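Local coordinates for N-terminal domain of PorA (28-171) (Porphyromonas gingivalis ATCC 33277, PDB 6KJK), which is the N-terminal part of a type IX secretion system cargo protein that impacts PorXY-SigP signalling of that system, at residues V5-G10 with F109-F114. Sequence-based numbering, arbitrary orientation. Where two conformers were deposited one is given.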
loop_
_atom_site.group_PDB
_atom_site.type_symbol
_atom_site.label_atom_id
_atom_site.label_comp_id
_atom_site.label_asym_id
_atom_site.label_seq_id
_atom_site.Cartn_x
_atom_site.Cartn_y
_atom_site.Cartn_z
ATOM N N VAL A 5 -10.938 10.053 -6.958
ATOM C CA VAL A 5 -9.651 9.373 -6.818
ATOM C C VAL A 5 -9.939 7.930 -6.454
ATOM O O VAL A 5 -10.699 7.669 -5.509
ATOM C CB VAL A 5 -8.777 10.032 -5.742
ATOM C CG1 VAL A 5 -7.506 9.235 -5.555
ATOM C CG2 VAL A 5 -8.479 11.456 -6.149
ATOM N N VAL A 6 -9.362 6.996 -7.202
ATOM C CA VAL A 6 -9.565 5.573 -6.981
ATOM C C VAL A 6 -8.221 4.865 -6.934
ATOM O O VAL A 6 -7.197 5.376 -7.408
ATOM C CB VAL A 6 -10.494 4.897 -8.024
ATOM C CG1 VAL A 6 -11.845 5.601 -8.043
ATOM C CG2 VAL A 6 -9.881 4.931 -9.424
ATOM N N ILE A 7 -8.241 3.666 -6.377
ATOM C CA ILE A 7 -7.109 2.755 -6.397
ATOM C C ILE A 7 -7.476 1.592 -7.300
ATOM O O ILE A 7 -8.592 1.060 -7.216
ATOM C CB ILE A 7 -6.758 2.303 -4.972
ATOM C CG1 ILE A 7 -6.294 3.540 -4.172
ATOM C CG2 ILE A 7 -5.669 1.242 -4.983
ATOM C CD1 ILE A 7 -6.319 3.360 -2.653
ATOM N N LYS A 8 -6.576 1.246 -8.206
ATOM C CA LYS A 8 -6.749 0.158 -9.144
ATOM C C LYS A 8 -5.726 -0.927 -8.829
ATOM O O LYS A 8 -4.552 -0.631 -8.555
ATOM C CB LYS A 8 -6.517 0.690 -10.567
ATOM C CG LYS A 8 -6.761 -0.271 -11.702
ATOM C CD LYS A 8 -6.633 0.444 -13.036
ATOM C CE LYS A 8 -6.948 -0.455 -14.203
ATOM N NZ LYS A 8 -7.006 0.368 -15.450
ATOM N N VAL A 9 -6.153 -2.183 -8.883
ATOM C CA VAL A 9 -5.266 -3.331 -8.734
ATOM C C VAL A 9 -5.520 -4.268 -9.899
ATOM O O VAL A 9 -6.675 -4.611 -10.193
ATOM C CB VAL A 9 -5.484 -4.057 -7.402
ATOM C CG1 VAL A 9 -4.631 -5.328 -7.331
ATOM C CG2 VAL A 9 -5.103 -3.139 -6.281
ATOM N N GLY A 10 -4.450 -4.681 -10.569
ATOM C CA GLY A 10 -4.628 -5.477 -11.778
ATOM C C GLY A 10 -5.446 -4.670 -12.755
ATOM O O GLY A 10 -5.205 -3.489 -12.979
ATOM N N PHE A 109 -2.077 -3.810 6.597
ATOM C CA PHE A 109 -1.790 -2.401 6.439
ATOM C C PHE A 109 -3.013 -1.717 5.872
ATOM O O PHE A 109 -3.823 -2.340 5.170
ATOM C CB PHE A 109 -0.623 -2.198 5.463
ATOM C CG PHE A 109 0.667 -2.830 5.945
ATOM C CD1 PHE A 109 0.964 -4.154 5.666
ATOM C CD2 PHE A 109 1.572 -2.091 6.707
ATOM C CE1 PHE A 109 2.163 -4.705 6.106
ATOM C CE2 PHE A 109 2.746 -2.643 7.119
ATOM C CZ PHE A 109 3.054 -3.936 6.824
ATOM N N THR A 110 -3.128 -0.430 6.137
ATOM C CA THR A 110 -4.101 0.404 5.439
ATOM C C THR A 110 -3.333 1.523 4.774
ATOM O O THR A 110 -2.453 2.121 5.397
ATOM C CB THR A 110 -5.164 0.948 6.398
ATOM O OG1 THR A 110 -5.859 -0.160 6.993
ATOM C CG2 THR A 110 -6.167 1.846 5.675
ATOM N N PHE A 111 -3.646 1.789 3.515
ATOM C CA PHE A 111 -3.080 2.903 2.769
ATOM C C PHE A 111 -4.227 3.837 2.428
ATOM O O PHE A 111 -5.258 3.388 1.881
ATOM C CB PHE A 111 -2.414 2.407 1.490
ATOM C CG PHE A 111 -1.990 3.525 0.578
ATOM C CD1 PHE A 111 -0.760 4.162 0.741
ATOM C CD2 PHE A 111 -2.842 3.970 -0.420
ATOM C CE1 PHE A 111 -0.379 5.201 -0.122
ATOM C CE2 PHE A 111 -2.482 5.014 -1.273
ATOM C CZ PHE A 111 -1.252 5.607 -1.122
ATOM N N SER A 112 -4.035 5.130 2.655
ATOM C CA SER A 112 -4.983 6.118 2.158
ATOM C C SER A 112 -4.272 7.242 1.442
ATOM O O SER A 112 -3.167 7.648 1.799
ATOM C CB SER A 112 -5.816 6.748 3.288
ATOM O OG SER A 112 -6.618 5.768 3.926
ATOM N N CYS A 113 -4.979 7.781 0.474
ATOM C CA CYS A 113 -4.592 8.983 -0.246
ATOM C C CYS A 113 -5.297 10.170 0.411
ATOM O O CYS A 113 -6.513 10.120 0.614
ATOM C CB CYS A 113 -5.088 8.825 -1.694
ATOM S SG CYS A 113 -4.432 9.903 -2.936
ATOM N N PHE A 114 -4.552 11.215 0.730
ATOM C CA PHE A 114 -5.143 12.405 1.306
ATOM C C PHE A 114 -4.858 13.590 0.397
ATOM O O PHE A 114 -3.817 13.623 -0.281
ATOM C CB PHE A 114 -4.471 12.728 2.636
ATOM C CG PHE A 114 -4.784 11.754 3.724
ATOM C CD1 PHE A 114 -4.052 10.568 3.870
ATOM C CD2 PHE A 114 -5.786 12.038 4.640
ATOM C CE1 PHE A 114 -4.344 9.688 4.903
ATOM C CE2 PHE A 114 -6.067 11.152 5.671
ATOM C CZ PHE A 114 -5.336 9.979 5.789
#
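Val-5 and Ile-7 meet Cys-113 and Phe-111 across the interior of a beta-sandwich, joining strand 5-9 of one sheet to strand 105-115 of the other. The two strands face each other rather than pair, and even Val-5 and Cys-113, whose CA atoms come nearest, keep those atoms 8.3 Å apart. Side chains alone bridge the gap, burying a modest 128 Å² in all.

Both strands alternate. Val-5 and Ile-7 direct their CB atoms inward, and beta-branched residues such as these suit an extended strand with an apolar face; Phe-111 and Cys-113 answer from the facing strand. Between those two, Ser-112 turns away, and its OG hydrogen-bonds to Thr-126 OG1; Thr-110 OG1 likewise bonds to Asn-128 OD1, so these buried hydroxyls are satisfied by the neighbouring strand 125-133. Val-127 of that strand touches both Ile-7 and Phe-111, and Val-40, from strand 31-42 beside strand 5-9, lies against Val-5, so each sheet adds a neighbour to the apolar interior.

The contact is purely apolar. Val-5 offers its CG1 branch to Cys-113 SG at 4.1 Å, an approach that belongs to one of two modelled cysteine conformers and is doubtful as a fixed contact. The cysteine side chain is short and its sulfur only weakly polar, which suits a buried place beside a valine methyl. Cys-113 lies outside the domain's disulfide, which links Cys-68 and Cys-72.

Phe-111, its CG anti to the backbone N (chi1 172°), supplies a large flat ring to fill the interior between the sheets. Ile-7, one carbon longer than Val-5, reaches farther across. With chi2 at 162° the chain from CA to CD1 is nearly extended, carrying the terminal methyl across the gap. It arrives at the rim of the Phe-111 ring, close to the ring plane and not over a face, with CD1 4.2 Å from CD2.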